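Local coordinates for aldose 1-epimerase (Caenorhabditis elegans, PDB 1LUR), which probably catalyses the interconversion of the alpha and beta anomers of aldose sugars such as galactose, at residues D48-F53 with N171-N176; S125-E130 with D138-V143; L235-D240 with L278-F283. All blocks are in the same frame, centred on the assembly; numbering follows the deposited sequence.

In the fold
Strand 46-48, at the edge of a small four-stranded sheet near the N terminus, runs into the loop of interaction 1, which closes a span of more than a hundred residues by meeting strand 170-175. Within that span lies interaction 2, a short local closure between strands 121-129 and 138-147 of a different, larger sheet; its centre is about 24 Å from that of interaction 1. Interaction 3 opens after interaction 1 has closed and closes a loop of 37 residues by pairing strands 238-243 and 275-279. It shares a sheet with strand 170-175 and touches interaction 1, Y174 OH lying 3.8 Å from Y279 CE2. Interactions 2 and 3 lie on opposite sides of the chain's centre.

Interaction 1 of 3, residues D48-F53 with N171-N176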
loop_
_atom_site.group_PDB
_atom_site.type_symbol
_atom_site.label_atom_id
_atom_site.label_comp_id
_atom_site.label_asym_id
_atom_site.label_seq_id
_atom_site.Cartn_x
_atom_site.Cartn_y
_atom_site.Cartn_z
ATOM N N ASP A 48 -1.375 17.524 5.049
ATOM C CA ASP A 48 -1.537 16.111 5.361
ATOM C C ASP A 48 -1.492 15.468 3.981
ATOM O O ASP A 48 -2.356 15.728 3.143
ATOM C CB ASP A 48 -2.890 15.852 6.023
ATOM C CG ASP A 48 -2.964 14.484 6.682
ATOM O OD1 ASP A 48 -2.424 13.513 6.103
ATOM O OD2 ASP A 48 -3.568 14.380 7.772
ATOM N N LEU A 49 -0.484 14.637 3.748
ATOM C CA LEU A 49 -0.321 13.972 2.466
ATOM C C LEU A 49 -1.159 12.720 2.202
ATOM O O LEU A 49 -1.195 12.238 1.074
ATOM C CB LEU A 49 1.160 13.651 2.261
ATOM C CG LEU A 49 2.113 14.830 2.493
ATOM C CD1 LEU A 49 3.550 14.363 2.325
ATOM C CD2 LEU A 49 1.796 15.956 1.512
ATOM N N VAL A 50 -1.831 12.194 3.220
ATOM C CA VAL A 50 -2.649 10.997 3.021
ATOM C C VAL A 50 -4.105 11.195 3.435
ATOM O O VAL A 50 -4.407 11.937 4.376
ATOM C CB VAL A 50 -2.088 9.785 3.807
ATOM C CG1 VAL A 50 -0.644 9.536 3.408
ATOM C CG2 VAL A 50 -2.200 10.026 5.305
ATOM N N LEU A 51 -5.010 10.531 2.724
ATOM C CA LEU A 51 -6.431 10.638 3.031
ATOM C C LEU A 51 -6.670 9.929 4.352
ATOM O O LEU A 51 -5.763 9.293 4.891
ATOM C CB LEU A 51 -7.269 9.995 1.925
ATOM C CG LEU A 51 -7.049 10.588 0.531
ATOM C CD1 LEU A 51 -7.958 9.899 -0.475
ATOM C CD2 LEU A 51 -7.322 12.088 0.561
ATOM N N GLY A 52 -7.883 10.043 4.879
ATOM C CA GLY A 52 -8.187 9.397 6.139
ATOM C C GLY A 52 -9.478 9.870 6.778
ATOM O O GLY A 52 -10.395 10.329 6.095
ATOM N N PHE A 53 -9.547 9.755 8.098
ATOM C CA PHE A 53 -10.728 10.165 8.842
ATOM C C PHE A 53 -10.315 10.852 10.130
ATOM O O PHE A 53 -9.253 10.566 10.684
ATOM C CB PHE A 53 -11.588 8.939 9.149
ATOM C CG PHE A 53 -11.969 8.156 7.925
ATOM C CD1 PHE A 53 -12.863 8.683 6.997
ATOM C CD2 PHE A 53 -11.402 6.909 7.678
ATOM C CE1 PHE A 53 -13.188 7.982 5.837
ATOM C CE2 PHE A 53 -11.719 6.197 6.522
ATOM C CZ PHE A 53 -12.614 6.735 5.597
ATOM N N ASN A 171 1.079 -1.545 1.876
ATOM C CA ASN A 171 0.547 -0.438 2.669
ATOM C C ASN A 171 -0.437 0.229 1.718
ATOM O O ASN A 171 -0.089 0.548 0.580
ATOM C CB ASN A 171 1.644 0.541 3.076
ATOM C CG ASN A 171 1.085 1.775 3.745
ATOM O OD1 ASN A 171 0.727 2.743 3.079
ATOM N ND2 ASN A 171 0.969 1.730 5.068
ATOM N N HIS A 172 -1.659 0.452 2.180
ATOM C CA HIS A 172 -2.668 1.061 1.328
ATOM C C HIS A 172 -2.975 2.544 1.531
ATOM O O HIS A 172 -4.136 2.952 1.472
ATOM C CB HIS A 172 -3.963 0.249 1.451
ATOM C CG HIS A 172 -4.771 0.205 0.190
ATOM N ND1 HIS A 172 -5.335 1.329 -0.378
ATOM C CD2 HIS A 172 -5.096 -0.830 -0.622
ATOM C CE1 HIS A 172 -5.972 0.987 -1.485
ATOM N NE2 HIS A 172 -5.843 -0.316 -1.656
ATOM N N ALA A 173 -1.949 3.357 1.755
ATOM C CA ALA A 173 -2.176 4.787 1.953
ATOM C C ALA A 173 -2.499 5.474 0.627
ATOM O O ALA A 173 -1.868 5.200 -0.393
ATOM C CB ALA A 173 -0.946 5.429 2.584
ATOM N N TYR A 174 -3.501 6.348 0.649
ATOM C CA TYR A 174 -3.929 7.096 -0.532
ATOM C C TYR A 174 -3.222 8.446 -0.424
ATOM O O TYR A 174 -3.406 9.161 0.563
ATOM C CB TYR A 174 -5.442 7.329 -0.519
ATOM C CG TYR A 174 -6.306 6.121 -0.826
ATOM C CD1 TYR A 174 -6.401 5.048 0.065
ATOM C CD2 TYR A 174 -7.084 6.082 -1.984
ATOM C CE1 TYR A 174 -7.258 3.971 -0.193
ATOM C CE2 TYR A 174 -7.938 5.016 -2.249
ATOM C CZ TYR A 174 -8.023 3.965 -1.354
ATOM O OH TYR A 174 -8.876 2.918 -1.630
ATOM N N TRP A 175 -2.434 8.802 -1.435
ATOM C CA TRP A 175 -1.708 10.065 -1.414
ATOM C C TRP A 175 -2.258 11.222 -2.244
ATOM O O TRP A 175 -2.723 11.045 -3.367
ATOM C CB TRP A 175 -0.250 9.825 -1.811
ATOM C CG TRP A 175 0.432 8.784 -0.987
ATOM C CD1 TRP A 175 0.430 7.435 -1.203
ATOM C CD2 TRP A 175 1.201 8.998 0.205
ATOM N NE1 TRP A 175 1.150 6.796 -0.222
ATOM C CE2 TRP A 175 1.634 7.731 0.655
ATOM C CE3 TRP A 175 1.565 10.137 0.938
ATOM C CZ2 TRP A 175 2.415 7.570 1.807
ATOM C CZ3 TRP A 175 2.341 9.976 2.081
ATOM C CH2 TRP A 175 2.755 8.702 2.502
ATOM N N ASN A 176 -2.177 12.411 -1.656
ATOM C CA ASN A 176 -2.628 13.666 -2.249
ATOM C C ASN A 176 -1.725 14.677 -1.548
ATOM O O ASN A 176 -1.863 14.917 -0.349
ATOM C CB ASN A 176 -4.097 13.941 -1.914
ATOM C CG ASN A 176 -4.590 15.248 -2.501
ATOM O OD1 ASN A 176 -4.046 16.315 -2.209
ATOM N ND2 ASN A 176 -5.619 15.174 -3.337
HETATM O O HOH W 1 -4.411 6.927 2.984
#
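V50 sets its CG1 methyl over one face of the W175 indole, 3.4 Å from the centroid of the six-membered ring and 17° off its normal, a CH-pi contact. V50 CG1 stands anti to the carbonyl carbon (chi1 -56°), which puts it on the ring side; W175 CG is likewise anti to its own carbonyl carbon, and the two side chains lie side by side, pointing the same way. L49 joins them with CB 3.8 Å from W175 CE3, while the indole also packs on Y333 and I302. An alanine at W175 would probably leave V50 CG1 without the ring beneath it and open a gap toward Y333. L51 CD1 reaches Y174 CB at 3.6 Å; the phenol's OH goes elsewhere, to A64 O. Two backbone bonds flank the V50–W175 pair: N176 N to L49 O at 2.9 Å, nearly straight at 170°, and L51 N to Y174 O at 3.0 Å. Just before, D48 OD1 accepts from V50 N in an Asx turn and also from L37 N. A single beta bridge thus ties the loop after strand 46-48 to strand 170-175 in the all-beta galactose mutarotase fold.

Interaction 2 of 3, residues S125-E130 with D138-V143; sequences SVRANE and DAKIDV
R127 turns one face of its guanidinium onto the aliphatic chain of K140, with NH2 3.6 Å from CD. The two side chains cross at a slant, and the like charges stay apart, R127 NH2 lying 5.6 Å from K140 NZ. K140 runs extended as far as CE and then bends (chi4 -60°), which places NZ in a salt bridge 2.7 Å from D142 OD1. The same oxygen takes a second bond from S125 OG, also 2.7 Å long. Lysine and serine reach OD1 from opposite faces of the carboxylate plane, a two-sided grip that probably steadies its charge and limits its rotation. All this sits on two neighbouring antiparallel strands of the large sheet of the mutarotase beta-sandwich, 169° apart in direction and joined by a connection that holds the short helix 130-133, for which N129 is the N-cap. The backbone bonds come in pairs, V126 with I141 and A128 with A139, the A139 N to A128 O bond being weak. On the face opposite R127 and K140, V126 CG1 lies alongside I141 CB at 4.2 Å, and W112 packs on both residues. N129 and D138 meet through their CB atoms, 3.7 Å apart, while the D138 carboxylate leads away to D162 N and T163 OG1. Water 2, at the edge of the R127 guanidinium, accepts from NH1 and gives a weak bond to A139 O.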
loop_
_atom_site.group_PDB
_atom_site.type_symbol
_atom_site.label_atom_id
_atom_site.label_comp_id
_atom_site.label_asym_id
_atom_site.label_seq_id
_atom_site.Cartn_x
_atom_site.Cartn_y
_atom_site.Cartn_z
ATOM N N SER A 125 2.201 -5.734 15.921
ATOM C CA SER A 125 2.347 -7.157 15.669
ATOM C C SER A 125 0.967 -7.796 15.688
ATOM O O SER A 125 0.052 -7.286 16.327
ATOM C CB SER A 125 3.240 -7.806 16.726
ATOM O OG SER A 125 3.506 -9.161 16.388
ATOM N N VAL A 126 0.817 -8.896 14.960
ATOM C CA VAL A 126 -0.456 -9.602 14.895
ATOM C C VAL A 126 -0.233 -11.007 14.355
ATOM O O VAL A 126 0.721 -11.256 13.617
ATOM C CB VAL A 126 -1.462 -8.863 13.982
ATOM C CG1 VAL A 126 -1.053 -9.003 12.520
ATOM C CG2 VAL A 126 -2.867 -9.410 14.208
ATOM N N ARG A 127 -1.108 -11.929 14.738
ATOM C CA ARG A 127 -1.002 -13.304 14.286
ATOM C C ARG A 127 -2.225 -13.640 13.458
ATOM O O ARG A 127 -3.313 -13.120 13.703
ATOM C CB ARG A 127 -0.927 -14.263 15.477
ATOM C CG ARG A 127 0.334 -14.153 16.298
ATOM C CD ARG A 127 0.218 -15.010 17.556
ATOM N NE ARG A 127 1.464 -15.047 18.308
ATOM C CZ ARG A 127 2.539 -15.733 17.939
ATOM N NH1 ARG A 127 2.524 -16.453 16.822
ATOM N NH2 ARG A 127 3.635 -15.687 18.685
ATOM N N ALA A 128 -2.043 -14.521 12.483
ATOM C CA ALA A 128 -3.138 -14.930 11.618
ATOM C C ALA A 128 -2.906 -16.354 11.117
ATOM O O ALA A 128 -1.786 -16.720 10.767
ATOM C CB ALA A 128 -3.252 -13.968 10.434
ATOM N N ASN A 129 -3.969 -17.153 11.104
ATOM C CA ASN A 129 -3.899 -18.532 10.644
ATOM C C ASN A 129 -5.108 -18.821 9.764
ATOM O O ASN A 129 -5.994 -17.978 9.619
ATOM C CB ASN A 129 -3.868 -19.516 11.823
ATOM C CG ASN A 129 -5.068 -19.380 12.737
ATOM O OD1 ASN A 129 -6.143 -18.958 12.316
ATOM N ND2 ASN A 129 -4.890 -19.759 14.006
ATOM N N GLU A 130 -5.156 -20.020 9.189
ATOM C CA GLU A 130 -6.271 -20.382 8.324
ATOM C C GLU A 130 -7.648 -20.124 8.954
ATOM O O GLU A 130 -8.567 -19.697 8.257
ATOM C CB GLU A 130 -6.146 -21.849 7.882
ATOM C CG GLU A 130 -7.146 -22.265 6.792
ATOM C CD GLU A 130 -6.974 -23.714 6.345
ATOM O OE1 GLU A 130 -6.108 -24.406 6.919
ATOM O OE2 GLU A 130 -7.704 -24.160 5.421
ATOM N N ASP A 138 -0.088 -20.205 8.931
ATOM C CA ASP A 138 -0.193 -19.096 9.869
ATOM C C ASP A 138 0.994 -18.155 9.719
ATOM O O ASP A 138 1.861 -18.360 8.869
ATOM C CB ASP A 138 -0.239 -19.632 11.300
ATOM C CG ASP A 138 0.944 -20.528 11.618
ATOM O OD1 ASP A 138 2.083 -20.148 11.275
ATOM O OD2 ASP A 138 0.743 -21.605 12.216
ATOM N N ALA A 139 1.028 -17.125 10.556
ATOM C CA ALA A 139 2.115 -16.168 10.506
ATOM C C ALA A 139 2.015 -15.148 11.619
ATOM O O ALA A 139 0.921 -14.786 12.057
ATOM C CB ALA A 139 2.124 -15.450 9.160
ATOM N N LYS A 140 3.176 -14.712 12.087
ATOM C CA LYS A 140 3.265 -13.719 13.139
ATOM C C LYS A 140 3.829 -12.553 12.337
ATOM O O LYS A 140 4.954 -12.626 11.848
ATOM C CB LYS A 140 4.249 -14.145 14.228
ATOM C CG LYS A 140 4.387 -13.101 15.327
ATOM C CD LYS A 140 5.402 -13.504 16.379
ATOM C CE LYS A 140 5.653 -12.350 17.339
ATOM N NZ LYS A 140 6.189 -11.155 16.630
ATOM N N ILE A 141 3.035 -11.502 12.180
ATOM C CA ILE A 141 3.462 -10.341 11.421
ATOM C C ILE A 141 3.758 -9.115 12.269
ATOM O O ILE A 141 2.993 -8.772 13.170
ATOM C CB ILE A 141 2.391 -9.948 10.362
ATOM C CG1 ILE A 141 2.101 -11.133 9.438
ATOM C CG2 ILE A 141 2.883 -8.792 9.508
ATOM C CD1 ILE A 141 0.878 -11.928 9.827
ATOM N N ASP A 142 4.874 -8.460 11.959
ATOM C CA ASP A 142 5.300 -7.262 12.664
ATOM C C ASP A 142 5.573 -6.168 11.640
ATOM O O ASP A 142 6.310 -6.377 10.677
ATOM C CB ASP A 142 6.561 -7.546 13.486
ATOM C CG ASP A 142 6.253 -8.251 14.794
ATOM O OD1 ASP A 142 5.626 -9.333 14.766
ATOM O OD2 ASP A 142 6.638 -7.714 15.858
ATOM N N VAL A 143 4.956 -5.009 11.848
ATOM C CA VAL A 143 5.118 -3.870 10.957
ATOM C C VAL A 143 5.603 -2.665 11.750
ATOM O O VAL A 143 5.056 -2.348 12.812
ATOM C CB VAL A 143 3.783 -3.514 10.271
ATOM C CG1 VAL A 143 3.863 -2.127 9.648
ATOM C CG2 VAL A 143 3.464 -4.558 9.209
HETATM O O HOH W 2 0.797 -17.100 14.215
#

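Interaction 3 of 3, residues L235-D240 with L278-F283. With SO4 (sulfate ion), chain C.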
loop_
_atom_site.group_PDB
_atom_site.type_symbol
_atom_site.label_atom_id
_atom_site.label_comp_id
_atom_site.label_asym_id
_atom_site.label_seq_id
_atom_site.Cartn_x
_atom_site.Cartn_y
_atom_site.Cartn_z
ATOM N N LEU A 235 -9.686 8.786 -14.460
ATOM C CA LEU A 235 -8.466 7.994 -14.532
ATOM C C LEU A 235 -8.760 6.650 -13.878
ATOM O O LEU A 235 -9.059 6.589 -12.685
ATOM C CB LEU A 235 -7.327 8.701 -13.794
ATOM C CG LEU A 235 -6.912 10.057 -14.372
ATOM C CD1 LEU A 235 -5.827 10.688 -13.513
ATOM C CD2 LEU A 235 -6.423 9.862 -15.796
ATOM N N ASP A 236 -8.690 5.578 -14.660
ATOM C CA ASP A 236 -8.960 4.247 -14.133
ATOM C C ASP A 236 -7.693 3.480 -13.797
ATOM O O ASP A 236 -7.635 2.261 -13.951
ATOM C CB ASP A 236 -9.808 3.438 -15.122
ATOM C CG ASP A 236 -9.188 3.363 -16.502
ATOM O OD1 ASP A 236 -7.989 3.025 -16.612
ATOM O OD2 ASP A 236 -9.910 3.632 -17.485
ATOM N N LEU A 237 -6.673 4.199 -13.342
ATOM C CA LEU A 237 -5.415 3.565 -12.986
ATOM C C LEU A 237 -5.691 2.653 -11.796
ATOM O O LEU A 237 -6.393 3.042 -10.864
ATOM C CB LEU A 237 -4.383 4.626 -12.605
ATOM C CG LEU A 237 -2.982 4.126 -12.261
ATOM C CD1 LEU A 237 -2.389 3.378 -13.444
ATOM C CD2 LEU A 237 -2.113 5.310 -11.881
ATOM N N ASP A 238 -5.146 1.443 -11.838
ATOM C CA ASP A 238 -5.335 0.469 -10.766
ATOM C C ASP A 238 -4.650 -0.805 -11.220
ATOM O O ASP A 238 -5.280 -1.857 -11.345
ATOM C CB ASP A 238 -6.836 0.229 -10.531
ATOM C CG ASP A 238 -7.106 -0.804 -9.448
ATOM O OD1 ASP A 238 -6.244 -0.988 -8.561
ATOM O OD2 ASP A 238 -8.196 -1.419 -9.472
ATOM N N ASN A 239 -3.348 -0.692 -11.468
ATOM C CA ASN A 239 -2.538 -1.814 -11.922
ATOM C C ASN A 239 -1.197 -1.913 -11.225
ATOM O O ASN A 239 -0.773 -1.004 -10.508
ATOM C CB ASN A 239 -2.252 -1.688 -13.421
ATOM C CG ASN A 239 -3.502 -1.512 -14.243
ATOM O OD1 ASN A 239 -3.854 -2.382 -15.036
ATOM N ND2 ASN A 239 -4.184 -0.383 -14.063
ATOM N N ASP A 240 -0.530 -3.031 -11.487
ATOM C CA ASP A 240 0.778 -3.349 -10.944
ATOM C C ASP A 240 1.831 -2.845 -11.934
ATOM O O ASP A 240 1.802 -3.217 -13.108
ATOM C CB ASP A 240 0.955 -4.865 -10.843
ATOM C CG ASP A 240 0.294 -5.474 -9.625
ATOM O OD1 ASP A 240 -0.692 -4.915 -9.098
ATOM O OD2 ASP A 240 0.771 -6.550 -9.212
ATOM N N LEU A 278 -0.515 0.952 -8.404
ATOM C CA LEU A 278 -1.023 2.312 -8.426
ATOM C C LEU A 278 -2.525 2.298 -8.666
ATOM O O LEU A 278 -2.995 1.717 -9.643
ATOM C CB LEU A 278 -0.345 3.111 -9.543
ATOM C CG LEU A 278 1.186 3.118 -9.566
ATOM C CD1 LEU A 278 1.688 3.801 -10.831
ATOM C CD2 LEU A 278 1.706 3.825 -8.321
ATOM N N TYR A 279 -3.271 2.928 -7.768
ATOM C CA TYR A 279 -4.723 2.995 -7.883
ATOM C C TYR A 279 -5.142 4.463 -7.845
ATOM O O TYR A 279 -5.014 5.134 -6.818
ATOM C CB TYR A 279 -5.388 2.215 -6.745
ATOM C CG TYR A 279 -6.886 2.395 -6.669
ATOM C CD1 TYR A 279 -7.692 2.194 -7.787
ATOM C CD2 TYR A 279 -7.499 2.761 -5.473
ATOM C CE1 TYR A 279 -9.079 2.356 -7.713
ATOM C CE2 TYR A 279 -8.877 2.927 -5.391
ATOM C CZ TYR A 279 -9.659 2.722 -6.512
ATOM O OH TYR A 279 -11.022 2.891 -6.427
ATOM N N ALA A 280 -5.650 4.949 -8.975
ATOM C CA ALA A 280 -6.089 6.334 -9.105
ATOM C C ALA A 280 -7.330 6.737 -8.313
ATOM O O ALA A 280 -7.914 7.792 -8.571
ATOM C CB ALA A 280 -6.280 6.676 -10.582
ATOM N N SER A 281 -7.749 5.901 -7.369
ATOM C CA SER A 281 -8.919 6.209 -6.551
ATOM C C SER A 281 -10.212 6.484 -7.335
ATOM O O SER A 281 -11.032 7.309 -6.931
ATOM C CB SER A 281 -8.575 7.411 -5.658
ATOM O OG SER A 281 -9.674 7.825 -4.869
ATOM N N LYS A 282 -10.405 5.769 -8.435
ATOM C CA LYS A 282 -11.592 5.936 -9.274
ATOM C C LYS A 282 -12.938 5.659 -8.603
ATOM O O LYS A 282 -13.917 6.355 -8.867
ATOM C CB LYS A 282 -11.468 5.056 -10.521
ATOM C CG LYS A 282 -12.673 5.098 -11.452
ATOM C CD LYS A 282 -12.483 4.141 -12.622
ATOM C CE LYS A 282 -13.664 4.185 -13.583
ATOM N NZ LYS A 282 -14.940 3.791 -12.924
ATOM N N PHE A 283 -12.989 4.653 -7.735
ATOM C CA PHE A 283 -14.230 4.298 -7.049
ATOM C C PHE A 283 -14.371 4.819 -5.618
ATOM O O PHE A 283 -15.151 4.280 -4.834
ATOM C CB PHE A 283 -14.390 2.775 -7.057
ATOM C CG PHE A 283 -14.408 2.178 -8.436
ATOM C CD1 PHE A 283 -15.551 2.250 -9.226
ATOM C CD2 PHE A 283 -13.270 1.572 -8.961
ATOM C CE1 PHE A 283 -15.559 1.727 -10.521
ATOM C CE2 PHE A 283 -13.267 1.047 -10.255
ATOM C CZ PHE A 283 -14.415 1.127 -11.037
HETATM S S SO4 C . -17.465 1.505 -14.500
HETATM O O1 SO4 C . -16.996 2.899 -14.649
HETATM O O2 SO4 C . -18.220 1.371 -13.239
HETATM O O3 SO4 C . -18.337 1.156 -15.640
HETATM O O4 SO4 C . -16.303 0.595 -14.473
#
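L237 and A280 make the tightest apolar contact here, their CB atoms 3.4 Å apart, closer than carbons usually pack. L237 CG stands anti to the backbone N (chi1 -177°), which puts it beside L278 O; from there CD2 reaches to 3.7 Å from L278 CB. L235 meets the A280 methyl too, through its own CB, and K282 CD rests 3.7 Å from D236 CB. Beyond the two segments, F216 and L300 pack on L237, and L188 and M190 on L278.

Backbone bonds hold the two segments together. L278 N gives to N239 O at 2.9 Å. Two residues along, A280 N gives to L237 O at 2.8 Å.

Polar and aromatic groups gather on the side of D238 and Y279. The D238 side chain passes Y279 at a slant, its CG 3.5 Å from Y279 CD1, with the carboxylate and ring planes 60° apart; its OD1 takes a bond from H277 NE2. S281 N lies over the centre of one face of the phenol ring, and the backbone beyond it comes back to the hydroxyl, F283 N giving to Y279 OH at 2.9 Å.

K282 supplies the charged contact: NZ gives a hydrogen bond of 2.8 Å to O1 of a sulfate ion, probably from the crystallisation liquor.

The pair D238–N239 set against the single residue L278 fits a classic beta bulge, placed where strand 238-243 begins beside the end of strand 275-279 in an antiparallel sheet of the mutarotase fold.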